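Local coordinates for protein tyrosinase (Burkholderia thailandensis, PDB 5ZRD) that probably uses a pair of copper ions and oxygen to hydroxylate monophenols to catechols and oxidise these to quinones, as tyrosinases do, at residues Val37-Leu42 with Lys48-Leu53; Ala7-Arg12 with Lys100-Leu105. All coordinates share one frame; numbering follows the deposited sequence.

How the contacts relate
One helix, 90-108, can be held in very different ways on its different sides, and the two contacts illustrate this. Contact 1 joins the end of helix 27-41 to the start of helix 50-57 and is partly buried, with one backbone bond set among apolar side chains. Contact 2 is the more buried, yet almost wholly ionic: a strand near the N-terminus meets helix 90-108 through two arginines and one glutamate. Their centres lie about 16 Å apart, and they touch through helix 90-108, where Ile-39 CD1 packs on Leu-105 CD2 at 3.5 Å and Leu-53 CD1 on Ala-104 CB at 3.6 Å. The helix thus presents hydrocarbon to contact 1 and a carboxylate to contact 2.

Contact 1: residues Val37-Leu42 with Lys48-Leu53; sequences VGIQAL and KSFFAL
Phe-50 N donates to Ile-39 O at 2.9 Å, a nearly straight bond (161°). The same oxygen receives a CA-H...O contact from Ser-49, so the last turn of helix 27-41 meets the first residues of helix 50-57 backbone to backbone. A water donates to Gln-40 O at 3.0 Å and accepts weakly from Phe-51 N, a second, looser link. Ser-49 is the N-cap: its OG accepts a weak bond from Ala-52 N and itself donates to the backbone O of Asp-46 in the connecting loop.

Apolar contacts flank this polar seam. With CG anti to the backbone N (chi1 -176°), Phe-50 lays its ring beside two side chains approaching obliquely from the same side: Ile-39 CD1 meets CD1 of Phe-50 at 4.0 Å, while Gln-40 runs alongside, its CG 4.0 Å from Phe-50 CB. The Gln-40 amide is turned 46° from the ring, and its NE2 is bound by Pro-148 O. Beyond the seam, Leu-42 CB rests on Ser-49 CB at 3.8 Å. Trp-36 and Phe-152 meet the Phe-50 ring edge-to-face, completing an aromatic cluster. Together these elements form a helix-loop-helix connection with a serine N-cap, leading into the helix that carries the copper ligand His-57.

Contact 2: residues Ala7-Arg12 with Lys100-Leu105; sequences APRVRR and KLEEAL
Glu-102 OE1 is gripped by two guanidinium nitrogens, Arg-11 NH2 at 2.9 Å and Arg-9 NH2 at 3.0 Å, which reach it from opposite faces of the carboxylate. This is a salt-bridge network in which one helix carboxylate is clamped between two arginines of strand 9-11. The other oxygen, OE2, is held likewise, by Arg-9 NH1 at 2.9 Å and Arg-11 NE at 3.1 Å, and also accepts from the backbone N of Met-114. Four charged bonds and a backbone N-H thus satisfy a buried group and should stabilise its negative charge.

The two grips differ. Arg-9, bent at chi3 (-80°), turns its end-on NH1 and NH2 pair onto the carboxylate, its plane almost perpendicular to it (88°). Arg-11 comes with an extended chain and binds side-on through NE and NH2. Outside partners steady both: Ser-113 takes Arg-9 NH1, Tyr-400 takes Arg-11 NH1, and Phe-398 makes a cation-pi contact with Arg-11. Strand 9-11 pairs in parallel with 398-400, so the network joins that small sheet to helix 90-108, which also carries the copper ligand His-94. Of the four bonds, Arg-11 NH2 to Glu-102 OE1 is the straightest, at 176°, with the oxygen in the guanidinium plane.

Contact 1: residues Val37-Leu42 with Lys48-Leu53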
loop_
_atom_site.group_PDB
_atom_site.type_symbol
_atom_site.label_atom_id
_atom_site.label_comp_id
_atom_site.label_asym_id
_atom_site.label_seq_id
_atom_site.Cartn_x
_atom_site.Cartn_y
_atom_site.Cartn_z
ATOM N N VAL A 37 6.137 44.639 -4.999
ATOM C CA VAL A 37 6.422 44.476 -6.446
ATOM C C VAL A 37 7.678 43.606 -6.608
ATOM O O VAL A 37 7.689 42.603 -7.321
ATOM C CB VAL A 37 6.558 45.840 -7.153
ATOM C CG1 VAL A 37 6.999 45.668 -8.601
ATOM C CG2 VAL A 37 5.262 46.640 -7.089
ATOM N N GLY A 38 8.720 43.928 -5.864
ATOM C CA GLY A 38 9.970 43.183 -5.990
ATOM C C GLY A 38 9.845 41.705 -5.662
ATOM O O GLY A 38 10.377 40.863 -6.398
ATOM N N ILE A 39 9.174 41.344 -4.561
ATOM C CA ILE A 39 9.098 39.887 -4.199
ATOM C C ILE A 39 8.175 39.164 -5.182
ATOM O O ILE A 39 8.371 37.981 -5.463
ATOM C CB ILE A 39 8.725 39.634 -2.715
ATOM C CG1 ILE A 39 7.298 40.053 -2.338
ATOM C CG2 ILE A 39 9.749 40.273 -1.775
ATOM C CD1 ILE A 39 6.779 39.381 -1.058
ATOM N N GLN A 40 7.202 39.874 -5.745
ATOM C CA GLN A 40 6.315 39.256 -6.755
ATOM C C GLN A 40 7.095 39.012 -8.054
ATOM O O GLN A 40 6.729 38.116 -8.790
ATOM C CB GLN A 40 5.050 40.098 -6.958
ATOM C CG GLN A 40 4.032 39.836 -5.859
ATOM C CD GLN A 40 2.744 40.616 -5.890
ATOM O OE1 GLN A 40 2.444 41.370 -6.816
ATOM N NE2 GLN A 40 1.959 40.424 -4.838
ATOM N N ALA A 41 8.196 39.739 -8.309
ATOM C CA ALA A 41 8.880 39.602 -9.602
ATOM C C ALA A 41 10.061 38.641 -9.482
ATOM O O ALA A 41 10.677 38.330 -10.473
ATOM C CB ALA A 41 9.333 40.945 -10.102
ATOM N N LEU A 42 10.394 38.155 -8.300
ATOM C CA LEU A 42 11.483 37.195 -8.254
ATOM C C LEU A 42 11.017 35.887 -8.884
ATOM O O LEU A 42 9.885 35.567 -8.789
ATOM C CB LEU A 42 11.941 36.999 -6.804
ATOM C CG LEU A 42 12.759 38.166 -6.251
ATOM C CD1 LEU A 42 12.774 38.157 -4.727
ATOM C CD2 LEU A 42 14.185 38.147 -6.820
ATOM N N LYS A 48 12.636 33.307 -1.582
ATOM C CA LYS A 48 12.093 34.591 -1.162
ATOM C C LYS A 48 11.088 35.189 -2.177
ATOM O O LYS A 48 10.574 36.288 -1.950
ATOM C CB LYS A 48 13.250 35.576 -0.977
ATOM C CG LYS A 48 14.343 35.143 -0.008
ATOM C CD LYS A 48 15.251 36.314 0.331
ATOM C CE LYS A 48 16.128 36.101 1.546
ATOM N NZ LYS A 48 17.503 35.732 1.134
ATOM N N SER A 49 10.834 34.556 -3.317
ATOM C CA SER A 49 9.729 35.031 -4.193
ATOM C C SER A 49 8.398 34.918 -3.455
ATOM O O SER A 49 8.210 34.041 -2.623
ATOM C CB SER A 49 9.640 34.232 -5.468
ATOM O OG SER A 49 9.481 32.836 -5.203
ATOM N N PHE A 50 7.443 35.739 -3.833
ATOM C CA PHE A 50 6.139 35.626 -3.227
ATOM C C PHE A 50 5.526 34.248 -3.511
ATOM O O PHE A 50 4.765 33.749 -2.708
ATOM C CB PHE A 50 5.215 36.738 -3.703
ATOM C CG PHE A 50 3.884 36.694 -3.001
ATOM C CD1 PHE A 50 3.815 36.787 -1.619
ATOM C CD2 PHE A 50 2.704 36.554 -3.714
ATOM C CE1 PHE A 50 2.602 36.721 -0.964
ATOM C CE2 PHE A 50 1.485 36.512 -3.057
ATOM C CZ PHE A 50 1.436 36.608 -1.685
ATOM N N PHE A 51 5.839 33.640 -4.653
ATOM C CA PHE A 51 5.170 32.402 -5.023
ATOM C C PHE A 51 5.621 31.250 -4.121
ATOM O O PHE A 51 4.838 30.391 -3.733
ATOM C CB PHE A 51 5.447 32.028 -6.481
ATOM C CG PHE A 51 4.856 30.703 -6.883
ATOM C CD1 PHE A 51 3.509 30.595 -7.206
ATOM C CD2 PHE A 51 5.644 29.570 -6.937
ATOM C CE1 PHE A 51 2.958 29.372 -7.566
ATOM C CE2 PHE A 51 5.097 28.352 -7.315
ATOM C CZ PHE A 51 3.754 28.250 -7.610
ATOM N N ALA A 52 6.906 31.237 -3.830
ATOM C CA ALA A 52 7.478 30.234 -2.971
ATOM C C ALA A 52 6.907 30.380 -1.550
ATOM O O ALA A 52 6.487 29.387 -0.957
ATOM C CB ALA A 52 8.984 30.376 -2.986
ATOM N N LEU A 53 6.920 31.628 -1.053
ATOM C CA LEU A 53 6.485 32.031 0.301
ATOM C C LEU A 53 5.007 31.689 0.467
ATOM O O LEU A 53 4.679 31.000 1.410
ATOM C CB LEU A 53 6.706 33.532 0.525
ATOM C CG LEU A 53 8.132 33.972 0.869
ATOM C CD1 LEU A 53 8.270 35.489 0.744
ATOM C CD2 LEU A 53 8.512 33.530 2.280
HETATM O O HOH W 1 6.709 35.590 -7.189
#

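Contact 2: residues Ala7-Arg12 with Lys100-Leu105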
loop_
_atom_site.group_PDB
_atom_site.type_symbol
_atom_site.label_atom_id
_atom_site.label_comp_id
_atom_site.label_asym_id
_atom_site.label_seq_id
_atom_site.Cartn_x
_atom_site.Cartn_y
_atom_site.Cartn_z
ATOM N N ALA A 7 16.917 49.000 19.347
ATOM C CA ALA A 7 15.554 49.521 19.344
ATOM C C ALA A 7 14.718 48.807 18.268
ATOM O O ALA A 7 15.120 48.731 17.104
ATOM C CB ALA A 7 15.558 51.011 19.122
ATOM N N PRO A 8 13.538 48.285 18.655
ATOM C CA PRO A 8 12.734 47.508 17.685
ATOM C C PRO A 8 12.272 48.340 16.478
ATOM O O PRO A 8 11.849 49.478 16.660
ATOM C CB PRO A 8 11.495 47.032 18.475
ATOM C CG PRO A 8 11.740 47.471 19.908
ATOM C CD PRO A 8 12.714 48.627 19.827
ATOM N N ARG A 9 12.330 47.779 15.267
ATOM C CA ARG A 9 11.469 48.277 14.156
ATOM C C ARG A 9 9.991 48.243 14.559
ATOM O O ARG A 9 9.556 47.348 15.297
ATOM C CB ARG A 9 11.538 47.383 12.921
ATOM C CG ARG A 9 12.886 47.337 12.222
ATOM C CD ARG A 9 12.702 46.670 10.876
ATOM N NE ARG A 9 12.664 45.234 11.065
ATOM C CZ ARG A 9 11.557 44.493 11.099
ATOM N NH1 ARG A 9 10.363 45.022 10.839
ATOM N NH2 ARG A 9 11.677 43.210 11.378
ATOM N N VAL A 10 9.224 49.182 14.046
ATOM C CA VAL A 10 7.843 49.336 14.416
ATOM C C VAL A 10 6.944 48.951 13.233
ATOM O O VAL A 10 6.821 49.709 12.299
ATOM C CB VAL A 10 7.549 50.777 14.870
ATOM C CG1 VAL A 10 6.126 50.905 15.403
ATOM C CG2 VAL A 10 8.556 51.236 15.921
ATOM N N ARG A 11 6.301 47.777 13.342
ATOM C CA ARG A 11 5.187 47.369 12.470
ATOM C C ARG A 11 4.011 48.292 12.747
ATOM O O ARG A 11 3.597 48.373 13.890
ATOM C CB ARG A 11 4.781 45.910 12.707
ATOM C CG ARG A 11 5.722 44.920 12.042
ATOM C CD ARG A 11 5.289 43.484 12.102
ATOM N NE ARG A 11 6.330 42.599 11.597
ATOM C CZ ARG A 11 6.241 41.266 11.634
ATOM N NH1 ARG A 11 5.175 40.691 12.177
ATOM N NH2 ARG A 11 7.217 40.511 11.158
ATOM N N ARG A 12 3.494 48.955 11.706
ATOM C CA ARG A 12 2.448 49.958 11.877
ATOM C C ARG A 12 1.153 49.556 11.139
ATOM O O ARG A 12 1.112 48.661 10.262
ATOM C CB ARG A 12 2.933 51.326 11.387
ATOM C CG ARG A 12 4.037 51.940 12.233
ATOM C CD ARG A 12 4.242 53.424 11.951
ATOM N NE ARG A 12 5.296 54.000 12.785
ATOM C CZ ARG A 12 5.235 54.158 14.118
ATOM N NH1 ARG A 12 4.082 54.031 14.766
ATOM N NH2 ARG A 12 6.346 54.429 14.795
ATOM N N LYS A 100 9.255 35.819 8.057
ATOM C CA LYS A 100 10.008 35.333 6.916
ATOM C C LYS A 100 9.614 36.074 5.621
ATOM O O LYS A 100 10.487 36.416 4.778
ATOM C CB LYS A 100 9.851 33.816 6.803
ATOM C CG LYS A 100 10.822 33.010 7.662
ATOM C CD LYS A 100 12.275 33.411 7.437
ATOM C CE LYS A 100 13.270 32.568 8.206
ATOM N NZ LYS A 100 14.665 33.030 7.992
ATOM N N LEU A 101 8.342 36.384 5.447
ATOM C CA LEU A 101 7.949 37.164 4.263
ATOM C C LEU A 101 8.507 38.582 4.406
ATOM O O LEU A 101 8.886 39.213 3.450
ATOM C CB LEU A 101 6.422 37.194 4.096
ATOM C CG LEU A 101 5.961 38.132 2.985
ATOM C CD1 LEU A 101 4.948 37.466 2.080
ATOM C CD2 LEU A 101 5.419 39.433 3.570
ATOM N N GLU A 102 8.474 39.088 5.617
ATOM C CA GLU A 102 9.037 40.400 5.861
ATOM C C GLU A 102 10.550 40.373 5.568
ATOM O O GLU A 102 11.065 41.364 5.099
ATOM C CB GLU A 102 8.751 40.794 7.304
ATOM C CG GLU A 102 9.063 42.240 7.622
ATOM C CD GLU A 102 8.906 42.583 9.088
ATOM O OE1 GLU A 102 9.470 41.810 9.949
ATOM O OE2 GLU A 102 8.252 43.631 9.370
ATOM N N GLU A 103 11.257 39.269 5.822
ATOM C CA GLU A 103 12.720 39.202 5.496
ATOM C C GLU A 103 12.899 39.340 3.978
ATOM O O GLU A 103 13.808 40.024 3.526
ATOM C CB GLU A 103 13.384 37.900 5.971
ATOM C CG GLU A 103 13.934 37.970 7.387
ATOM C CD GLU A 103 14.775 36.773 7.831
ATOM O OE1 GLU A 103 14.649 35.697 7.214
ATOM O OE2 GLU A 103 15.559 36.926 8.795
ATOM N N ALA A 104 11.996 38.714 3.218
ATOM C CA ALA A 104 11.924 38.815 1.758
ATOM C C ALA A 104 11.596 40.238 1.312
ATOM O O ALA A 104 12.202 40.716 0.366
ATOM C CB ALA A 104 10.895 37.859 1.229
ATOM N N LEU A 105 10.651 40.916 1.935
ATOM C CA LEU A 105 10.385 42.274 1.492
ATOM C C LEU A 105 11.667 43.116 1.671
ATOM O O LEU A 105 11.917 44.054 0.904
ATOM C CB LEU A 105 9.222 42.909 2.262
ATOM C CG LEU A 105 7.837 42.289 2.107
ATOM C CD1 LEU A 105 6.873 42.982 3.049
ATOM C CD2 LEU A 105 7.301 42.401 0.686
#